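Malonyl-CoA decarboxylase (Rhodopseudomonas palustris, PDB 4KSA) probably catalyses the decarboxylation of malonyl-CoA to acetyl-CoA and carbon dioxide. Local coordinates at residues P117-L122 with D157-H162; S166-G171 with F219-L224; S240-A245 with R392-G397. All blocks are in the same frame, centred on the assembly; numbering follows the deposited sequence.

Contact 1: residues P117-L122 with D157-H162. With MG (magnesium ion), chain E.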
loop_
_atom_site.group_PDB
_atom_site.type_symbol
_atom_site.label_atom_id
_atom_site.label_comp_id
_atom_site.label_asym_id
_atom_site.label_seq_id
_atom_site.Cartn_x
_atom_site.Cartn_y
_atom_site.Cartn_z
ATOM N N PRO A 117 8.610 -25.168 32.615
ATOM C CA PRO A 117 8.080 -26.442 32.129
ATOM C C PRO A 117 8.323 -26.614 30.639
ATOM O O PRO A 117 8.372 -25.637 29.880
ATOM C CB PRO A 117 6.596 -26.343 32.463
ATOM C CG PRO A 117 6.330 -24.882 32.392
ATOM C CD PRO A 117 7.519 -24.297 33.087
ATOM N N ARG A 118 8.464 -27.864 30.224
ATOM C CA ARG A 118 8.698 -28.185 28.831
ATOM C C ARG A 118 7.540 -27.778 27.916
ATOM O O ARG A 118 7.685 -27.785 26.688
ATOM C CB ARG A 118 8.966 -29.680 28.692
ATOM C CG ARG A 118 10.138 -30.159 29.514
ATOM C CD ARG A 118 10.600 -31.510 28.999
ATOM N NE ARG A 118 9.591 -32.545 29.212
ATOM C CZ ARG A 118 9.433 -33.597 28.412
ATOM N NH1 ARG A 118 10.224 -33.751 27.347
ATOM N NH2 ARG A 118 8.473 -34.486 28.666
ATOM N N ARG A 119 6.399 -27.443 28.516
ATOM C CA ARG A 119 5.209 -27.024 27.780
ATOM C C ARG A 119 5.532 -25.810 26.925
ATOM O O ARG A 119 5.135 -25.713 25.766
ATOM C CB ARG A 119 4.096 -26.600 28.735
ATOM C CG ARG A 119 3.489 -27.682 29.574
ATOM C CD ARG A 119 2.142 -27.224 30.118
ATOM N NE ARG A 119 2.289 -26.418 31.317
ATOM C CZ ARG A 119 2.786 -26.884 32.448
ATOM N NH1 ARG A 119 2.896 -26.095 33.499
ATOM N NH2 ARG A 119 3.163 -28.145 32.516
ATOM N N GLN A 120 6.230 -24.862 27.531
ATOM C CA GLN A 120 6.600 -23.643 26.853
ATOM C C GLN A 120 7.377 -23.881 25.552
ATOM O O GLN A 120 6.974 -23.420 24.480
ATOM C CB GLN A 120 7.420 -22.790 27.801
ATOM C CG GLN A 120 6.796 -22.662 29.170
ATOM C CD GLN A 120 6.884 -21.254 29.705
ATOM O OE1 GLN A 120 7.630 -20.417 29.171
ATOM N NE2 GLN A 120 6.132 -20.977 30.766
ATOM N N GLU A 121 8.493 -24.592 25.645
ATOM C CA GLU A 121 9.289 -24.854 24.470
ATOM C C GLU A 121 8.448 -25.564 23.415
ATOM O O GLU A 121 8.624 -25.325 22.220
ATOM C CB GLU A 121 10.509 -25.697 24.846
ATOM C CG GLU A 121 11.518 -25.879 23.715
ATOM C CD GLU A 121 11.917 -24.544 23.089
ATOM O OE1 GLU A 121 12.056 -23.543 23.843
ATOM O OE2 GLU A 121 12.098 -24.503 21.849
ATOM N N LEU A 122 7.537 -26.432 23.858
ATOM C CA LEU A 122 6.669 -27.169 22.946
ATOM C C LEU A 122 5.688 -26.239 22.210
ATOM O O LEU A 122 5.434 -26.407 21.001
ATOM C CB LEU A 122 5.860 -28.227 23.706
ATOM C CG LEU A 122 4.848 -28.965 22.819
ATOM C CD1 LEU A 122 5.623 -29.715 21.718
ATOM C CD2 LEU A 122 3.974 -29.906 23.654
ATOM N N ASP A 157 -2.654 -23.488 31.232
ATOM C CA ASP A 157 -3.161 -22.218 30.772
ATOM C C ASP A 157 -2.203 -21.089 31.127
ATOM O O ASP A 157 -2.073 -20.118 30.379
ATOM C CB ASP A 157 -4.520 -21.924 31.383
ATOM C CG ASP A 157 -5.067 -20.586 30.934
ATOM O OD1 ASP A 157 -5.380 -19.722 31.794
ATOM O OD2 ASP A 157 -5.168 -20.396 29.707
ATOM N N ASP A 158 -1.536 -21.212 32.269
ATOM C CA ASP A 158 -0.607 -20.178 32.693
ATOM C C ASP A 158 0.569 -20.059 31.734
ATOM O O ASP A 158 1.112 -18.971 31.545
ATOM C CB ASP A 158 -0.095 -20.444 34.116
ATOM C CG ASP A 158 -1.123 -20.105 35.193
ATOM O OD1 ASP A 158 -0.770 -20.207 36.390
ATOM O OD2 ASP A 158 -2.273 -19.743 34.855
ATOM N N ASP A 159 0.962 -21.165 31.117
ATOM C CA ASP A 159 2.075 -21.105 30.184
ATOM C C ASP A 159 1.637 -20.483 28.864
ATOM O O ASP A 159 2.409 -19.769 28.216
ATOM C CB ASP A 159 2.662 -22.502 29.961
ATOM C CG ASP A 159 3.484 -22.976 31.148
ATOM O OD1 ASP A 159 3.487 -24.193 31.434
ATOM O OD2 ASP A 159 4.133 -22.122 31.792
ATOM N N PHE A 160 0.395 -20.750 28.472
ATOM C CA PHE A 160 -0.141 -20.193 27.241
ATOM C C PHE A 160 -0.196 -18.680 27.356
ATOM O O PHE A 160 0.168 -17.968 26.430
ATOM C CB PHE A 160 -1.549 -20.738 26.972
ATOM C CG PHE A 160 -1.562 -22.019 26.202
ATOM C CD1 PHE A 160 -1.421 -22.013 24.826
ATOM C CD2 PHE A 160 -1.712 -23.238 26.851
ATOM C CE1 PHE A 160 -1.433 -23.200 24.099
ATOM C CE2 PHE A 160 -1.724 -24.426 26.134
ATOM C CZ PHE A 160 -1.587 -24.399 24.754
ATOM N N VAL A 161 -0.659 -18.198 28.503
ATOM C CA VAL A 161 -0.774 -16.770 28.741
ATOM C C VAL A 161 0.599 -16.095 28.717
ATOM O O VAL A 161 0.734 -14.993 28.201
ATOM C CB VAL A 161 -1.502 -16.491 30.087
ATOM C CG1 VAL A 161 -1.519 -14.993 30.398
ATOM C CG2 VAL A 161 -2.930 -17.004 30.010
ATOM N N HIS A 162 1.627 -16.745 29.244
ATOM C CA HIS A 162 2.939 -16.123 29.219
ATOM C C HIS A 162 3.411 -15.903 27.779
ATOM O O HIS A 162 3.944 -14.846 27.455
ATOM C CB HIS A 162 3.967 -16.970 29.980
ATOM C CG HIS A 162 5.352 -16.392 29.968
ATOM N ND1 HIS A 162 5.672 -15.208 30.600
ATOM C CD2 HIS A 162 6.491 -16.815 29.366
ATOM C CE1 HIS A 162 6.947 -14.927 30.389
ATOM N NE2 HIS A 162 7.466 -15.886 29.642
HETATM MG MG MG E . 9.912 -16.084 29.487
#
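The carboxylate of D159 reaches between R119 and Q120, which take one oxygen each. OD1 of D159 forms a salt bridge with NE of R119 at 2.5 Å, while NH1 of R119 lies 2.9 Å from the same OD1. The bend at chi3 (-83°) turns NE of R119 toward D159; the two side chains cross at about a right angle. Q120 takes the other oxygen: its NE2 donates to OD2 of D159 over 2.5 Å, with an N-H...O angle of 149°. OD2 lies near the amide plane, but NE2 stands well above the plane of the carboxylate. This polar junction joins helices 118-126 and 154-167 of the helical N-terminal domain, whose short segments cross at -47°, with 9.6 Å between their axes. P117 meets D159 tip to tip and also lays CB over one face of the R119 guanidinium, toward its rim. NH2 of R119 is bonded to the carbonyl of L81. One turn beyond D159, the H162 ring brings CD2 to 3.8 Å from OE1 of Q120, and its NE2 binds magnesium at 2.5 Å, a metal also bound by H162 of the second subunit.

Contact 2: residues S166-G171 with F219-L224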
loop_
_atom_site.group_PDB
_atom_site.type_symbol
_atom_site.label_atom_id
_atom_site.label_comp_id
_atom_site.label_asym_id
_atom_site.label_seq_id
_atom_site.Cartn_x
_atom_site.Cartn_y
_atom_site.Cartn_z
ATOM N N SER A 166 3.348 -12.276 25.256
ATOM C CA SER A 166 4.516 -11.781 24.559
ATOM C C SER A 166 4.298 -11.689 23.052
ATOM O O SER A 166 4.868 -10.821 22.397
ATOM C CB SER A 166 5.718 -12.660 24.841
ATOM O OG SER A 166 6.864 -12.077 24.249
ATOM N N TRP A 167 3.473 -12.569 22.497
ATOM C CA TRP A 167 3.238 -12.533 21.060
ATOM C C TRP A 167 2.250 -11.462 20.626
ATOM O O TRP A 167 2.466 -10.796 19.620
ATOM C CB TRP A 167 2.720 -13.874 20.546
ATOM C CG TRP A 167 3.599 -15.020 20.825
ATOM C CD1 TRP A 167 4.887 -14.983 21.257
ATOM C CD2 TRP A 167 3.238 -16.398 20.731
ATOM N NE1 TRP A 167 5.353 -16.258 21.446
ATOM C CE2 TRP A 167 4.359 -17.146 21.131
ATOM C CE3 TRP A 167 2.071 -17.074 20.343
ATOM C CZ2 TRP A 167 4.350 -18.544 21.165
ATOM C CZ3 TRP A 167 2.058 -18.454 20.376
ATOM C CH2 TRP A 167 3.193 -19.180 20.784
ATOM N N PHE A 168 1.150 -11.318 21.354
ATOM C CA PHE A 168 0.174 -10.319 20.977
ATOM C C PHE A 168 0.461 -8.988 21.624
ATOM O O PHE A 168 -0.327 -8.505 22.426
ATOM C CB PHE A 168 -1.245 -10.760 21.335
ATOM C CG PHE A 168 -1.731 -11.952 20.556
ATOM C CD1 PHE A 168 -1.509 -13.243 21.021
ATOM C CD2 PHE A 168 -2.404 -11.788 19.354
ATOM C CE1 PHE A 168 -1.950 -14.340 20.307
ATOM C CE2 PHE A 168 -2.850 -12.892 18.629
ATOM C CZ PHE A 168 -2.621 -14.159 19.107
ATOM N N ASN A 169 1.593 -8.395 21.267
ATOM C CA ASN A 169 1.986 -7.089 21.784
ATOM C C ASN A 169 1.011 -6.007 21.296
ATOM O O ASN A 169 0.676 -5.962 20.109
ATOM C CB ASN A 169 3.405 -6.742 21.314
ATOM C CG ASN A 169 3.528 -6.665 19.787
ATOM O OD1 ASN A 169 4.385 -5.948 19.263
ATOM N ND2 ASN A 169 2.682 -7.412 19.073
ATOM N N ARG A 170 0.562 -5.134 22.197
ATOM C CA ARG A 170 -0.381 -4.077 21.808
ATOM C C ARG A 170 0.156 -3.143 20.715
ATOM O O ARG A 170 -0.614 -2.577 19.941
ATOM C CB ARG A 170 -0.800 -3.249 23.023
ATOM C CG ARG A 170 0.336 -2.554 23.738
ATOM C CD ARG A 170 -0.205 -1.445 24.630
ATOM N NE ARG A 170 0.242 -1.595 26.009
ATOM C CZ ARG A 170 1.167 -0.840 26.588
ATOM N NH1 ARG A 170 1.754 0.144 25.909
ATOM N NH2 ARG A 170 1.520 -1.086 27.846
ATOM N N GLY A 171 1.474 -2.996 20.640
ATOM C CA GLY A 171 2.073 -2.139 19.627
ATOM C C GLY A 171 1.679 -2.426 18.183
ATOM O O GLY A 171 1.656 -1.519 17.355
ATOM N N PHE A 219 -10.317 -4.625 15.695
ATOM C CA PHE A 219 -8.918 -4.540 16.093
ATOM C C PHE A 219 -8.223 -5.771 15.533
ATOM O O PHE A 219 -8.653 -6.904 15.757
ATOM C CB PHE A 219 -8.792 -4.468 17.605
ATOM C CG PHE A 219 -9.029 -3.093 18.147
ATOM C CD1 PHE A 219 -8.034 -2.128 18.070
ATOM C CD2 PHE A 219 -10.272 -2.742 18.673
ATOM C CE1 PHE A 219 -8.272 -0.826 18.508
ATOM C CE2 PHE A 219 -10.518 -1.447 19.108
ATOM C CZ PHE A 219 -9.518 -0.486 19.025
ATOM N N PHE A 220 -7.167 -5.535 14.769
ATOM C CA PHE A 220 -6.444 -6.612 14.133
ATOM C C PHE A 220 -5.020 -6.643 14.617
ATOM O O PHE A 220 -4.437 -5.607 14.920
ATOM C CB PHE A 220 -6.448 -6.424 12.611
ATOM C CG PHE A 220 -7.810 -6.535 11.986
ATOM C CD1 PHE A 220 -8.231 -7.726 11.409
ATOM C CD2 PHE A 220 -8.704 -5.469 12.032
ATOM C CE1 PHE A 220 -9.532 -7.874 10.890
ATOM C CE2 PHE A 220 -10.021 -5.604 11.516
ATOM C CZ PHE A 220 -10.427 -6.817 10.946
ATOM N N HIS A 221 -4.467 -7.844 14.710
ATOM C CA HIS A 221 -3.075 -8.002 15.088
ATOM C C HIS A 221 -2.461 -8.947 14.048
ATOM O O HIS A 221 -3.080 -9.916 13.626
ATOM C CB HIS A 221 -2.953 -8.579 16.495
ATOM C CG HIS A 221 -1.563 -8.525 17.039
ATOM N ND1 HIS A 221 -0.517 -9.224 16.477
ATOM C CD2 HIS A 221 -1.042 -7.838 18.085
ATOM C CE1 HIS A 221 0.589 -8.972 17.154
ATOM N NE2 HIS A 221 0.299 -8.135 18.136
ATOM N N PRO A 222 -1.241 -8.648 13.598
ATOM C CA PRO A 222 -0.579 -9.496 12.601
ATOM C C PRO A 222 -0.453 -10.986 12.964
ATOM O O PRO A 222 -0.336 -11.814 12.066
ATOM C CB PRO A 222 0.784 -8.813 12.411
ATOM C CG PRO A 222 1.014 -8.080 13.719
ATOM C CD PRO A 222 -0.359 -7.550 14.049
ATOM N N ARG A 223 -0.481 -11.331 14.259
ATOM C CA ARG A 223 -0.363 -12.736 14.681
ATOM C C ARG A 223 -1.505 -13.586 14.167
ATOM O O ARG A 223 -1.322 -14.766 13.916
ATOM C CB ARG A 223 -0.328 -12.882 16.208
ATOM C CG ARG A 223 0.958 -12.461 16.872
ATOM C CD ARG A 223 2.126 -13.362 16.512
ATOM N NE ARG A 223 3.330 -12.925 17.213
ATOM C CZ ARG A 223 4.402 -13.685 17.409
ATOM N NH1 ARG A 223 5.450 -13.194 18.064
ATOM N NH2 ARG A 223 4.421 -14.935 16.952
ATOM N N LEU A 224 -2.685 -12.992 14.048
ATOM C CA LEU A 224 -3.856 -13.686 13.560
ATOM C C LEU A 224 -4.400 -12.901 12.389
ATOM O O LEU A 224 -5.339 -12.116 12.518
ATOM C CB LEU A 224 -4.914 -13.785 14.644
ATOM C CG LEU A 224 -4.560 -14.665 15.832
ATOM C CD1 LEU A 224 -5.703 -14.632 16.825
ATOM C CD2 LEU A 224 -4.291 -16.096 15.358
#
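W167, in the last turn of its helix, carries the guanidinium of R223 flat on its indole, a cation-pi stack with centres 4.3 Å apart and planes at 21°. The R223 chain bends at chi2, which places CD, on its way to that face. The carbonyl oxygen of W167 also receives a weak hydrogen bond from NE of R223, at 3.3 Å. F168 then leaves helical geometry as the centre of an inverse gamma turn. Its ring presents an edge to the face of H221 in a T-shaped pair, planes at 64°, and its CE2 lies 3.5 Å from CB of R223. L224 adds CG at the edge of the same phenyl ring, 3.7 Å from CE2 of F168. At N169 the carbonyl oxygen accepts a weak bond from NE2 of H221, at 3.0 Å. The far nitrogen of that imidazole, ND1, accepts the backbone N-H of R223 at 3.1 Å, in the ring plane and nearly straight (171°), which fixes the turn of the ring. An alanine in place of R223 would probably leave one indole face of W167 without its stacked cation and take a cation-pi partner from F172 of the second subunit. The contact ties the end of helix 154-167 to the loop leaving strand 214-220, with T133 and A134 of helix 132-146 packed against F168 and L224.

Contact 3: residues S240-A245 with R392-G397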
loop_
_atom_site.group_PDB
_atom_site.type_symbol
_atom_site.label_atom_id
_atom_site.label_comp_id
_atom_site.label_asym_id
_atom_site.label_seq_id
_atom_site.Cartn_x
_atom_site.Cartn_y
_atom_site.Cartn_z
ATOM N N SER A 240 -27.560 10.868 24.101
ATOM C CA SER A 240 -27.047 9.681 24.780
ATOM C C SER A 240 -28.205 8.840 25.354
ATOM O O SER A 240 -28.626 9.063 26.480
ATOM C CB SER A 240 -26.131 10.121 25.920
ATOM O OG SER A 240 -25.275 11.168 25.494
ATOM N N PRO A 241 -28.702 7.837 24.607
ATOM C CA PRO A 241 -29.815 6.992 25.072
ATOM C C PRO A 241 -29.746 6.307 26.435
ATOM O O PRO A 241 -28.707 6.245 27.100
ATOM C CB PRO A 241 -29.977 5.979 23.940
ATOM C CG PRO A 241 -28.587 5.835 23.434
ATOM C CD PRO A 241 -28.115 7.272 23.379
ATOM N N ALA A 242 -30.893 5.781 26.838
ATOM C CA ALA A 242 -30.996 5.101 28.108
ATOM C C ALA A 242 -31.598 3.717 27.894
ATOM O O ALA A 242 -31.691 2.924 28.828
ATOM C CB ALA A 242 -31.850 5.922 29.064
ATOM N N ALA A 243 -32.002 3.422 26.663
ATOM C CA ALA A 243 -32.575 2.118 26.353
ATOM C C ALA A 243 -32.138 1.667 24.958
ATOM O O ALA A 243 -32.094 2.473 24.031
ATOM C CB ALA A 243 -34.095 2.175 26.444
ATOM N N ILE A 244 -31.812 0.380 24.820
ATOM C CA ILE A 244 -31.361 -0.166 23.541
ATOM C C ILE A 244 -32.457 -0.396 22.517
ATOM O O ILE A 244 -32.258 -0.144 21.329
ATOM C CB ILE A 244 -30.589 -1.518 23.705
ATOM C CG1 ILE A 244 -31.059 -2.251 24.963
ATOM C CG2 ILE A 244 -29.087 -1.278 23.702
ATOM C CD1 ILE A 244 -32.454 -2.815 24.869
ATOM N N ALA A 245 -33.609 -0.879 22.973
ATOM C CA ALA A 245 -34.723 -1.162 22.074
ATOM C C ALA A 245 -34.781 -0.209 20.881
ATOM O O ALA A 245 -34.766 -0.650 19.730
ATOM C CB ALA A 245 -36.032 -1.122 22.837
ATOM N N ARG A 392 -24.282 7.463 34.025
ATOM C CA ARG A 392 -25.698 7.370 34.342
ATOM C C ARG A 392 -26.203 5.944 34.420
ATOM O O ARG A 392 -25.760 5.092 33.673
ATOM C CB ARG A 392 -26.526 8.151 33.319
ATOM C CG ARG A 392 -27.829 7.458 32.919
ATOM C CD ARG A 392 -28.914 8.450 32.572
ATOM N NE ARG A 392 -28.444 9.482 31.662
ATOM C CZ ARG A 392 -28.529 9.425 30.335
ATOM N NH1 ARG A 392 -28.057 10.433 29.600
ATOM N NH2 ARG A 392 -29.094 8.376 29.745
ATOM N N LEU A 393 -27.146 5.701 35.325
ATOM C CA LEU A 393 -27.731 4.376 35.502
ATOM C C LEU A 393 -29.092 4.382 34.823
ATOM O O LEU A 393 -29.935 5.205 35.139
ATOM C CB LEU A 393 -27.868 4.067 36.992
ATOM C CG LEU A 393 -26.606 4.305 37.828
ATOM C CD1 LEU A 393 -26.838 3.855 39.258
ATOM C CD2 LEU A 393 -25.448 3.535 37.231
ATOM N N ASN A 394 -29.312 3.468 33.888
ATOM C CA ASN A 394 -30.571 3.446 33.164
ATOM C C ASN A 394 -31.530 2.361 33.599
ATOM O O ASN A 394 -31.541 1.275 33.023
ATOM C CB ASN A 394 -30.309 3.300 31.666
ATOM C CG ASN A 394 -29.467 4.421 31.115
ATOM O OD1 ASN A 394 -29.853 5.586 31.174
ATOM N ND2 ASN A 394 -28.301 4.079 30.581
ATOM N N PHE A 395 -32.352 2.662 34.600
ATOM C CA PHE A 395 -33.329 1.696 35.085
ATOM C C PHE A 395 -34.193 1.243 33.906
ATOM O O PHE A 395 -34.628 2.062 33.096
ATOM C CB PHE A 395 -34.221 2.329 36.164
ATOM C CG PHE A 395 -35.138 1.344 36.839
ATOM C CD1 PHE A 395 -34.644 0.456 37.795
ATOM C CD2 PHE A 395 -36.478 1.260 36.480
ATOM C CE1 PHE A 395 -35.474 -0.504 38.377
ATOM C CE2 PHE A 395 -37.312 0.300 37.058
ATOM C CZ PHE A 395 -36.808 -0.581 38.005
ATOM N N LEU A 396 -34.421 -0.064 33.809
ATOM C CA LEU A 396 -35.235 -0.632 32.738
ATOM C C LEU A 396 -34.823 -0.220 31.326
ATOM O O LEU A 396 -35.665 0.079 30.486
ATOM C CB LEU A 396 -36.707 -0.290 32.970
ATOM C CG LEU A 396 -37.388 -1.140 34.045
ATOM C CD1 LEU A 396 -38.837 -0.712 34.261
ATOM C CD2 LEU A 396 -37.323 -2.587 33.598
ATOM N N GLY A 397 -33.521 -0.212 31.067
ATOM C CA GLY A 397 -33.046 0.137 29.744
ATOM C C GLY A 397 -33.227 -1.033 28.788
ATOM O O GLY A 397 -33.464 -0.844 27.593
#
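NH2 of R392 faces three oxygens, two of them backbone carbonyls of the opposing loop. Its bonds to O of S240 and O of P241 are both weak, each 3.4 Å from NH2 of R392. The third runs within its own segment and is firmer: NH2 of R392 donates to OD1 of N394 over 3.2 Å, close to straight (163°) and on a lone pair of that oxygen. NH1 of R392 adds another weak bond to O of S240, at 3.5 Å; this carbonyl lies near the guanidinium plane and receives weak bonds from both nitrogens. Bends at chi2 and chi3, the latter (48°) placing NE, shape the arginine chain that ends with its guanidinium edge at O of S240. N394 has a double task, since its OD1 holds R392 while its ND2 is bonded to OD1 of N413 on the adjacent strand; N413 in turn donates to O of P241. The flat amide end of N394 also packs on A242, whose CB lies 3.5 Å from CG of N394.

Further along, the backbones come close. CA of G397 sits 3.2 Å from O of A242. I244 N makes a weak bond to O of G397 at 3.5 Å, and CA of A243 offers the same oxygen a CH...O contact at 3.3 Å. Residues N394 to G397 form a type II beta turn at the end of strand 389-394, one of the two outermost strands, within this chain, of a mixed sheet whose order, 1-2-3-4-5-7-6, is that of the GNAT acetyltransferase fold, consistent with the family of this C-terminal domain.

In the fold
The three contacts follow one another along the chain, each closing before the next opens. Contacts 1 and 2 share helix 154-167, with centres about 18 Å apart: the helix is fixed to helix 118-126 in its middle and to the loop after strand 214-220 at its end. Contact 2 thereby joins the N-terminal helical domain to the sheet of the C-terminal domain, which contact 3 also reaches, about 34 Å away between centres and on the opposite side of the chain's centre. Contacts 1 and 3 are farthest apart, about 43 Å between centres. Contacts 1 and 2 also meet the second subunit, so domain junction and subunit interface lie close together, whereas contact 3 is internal to one chain.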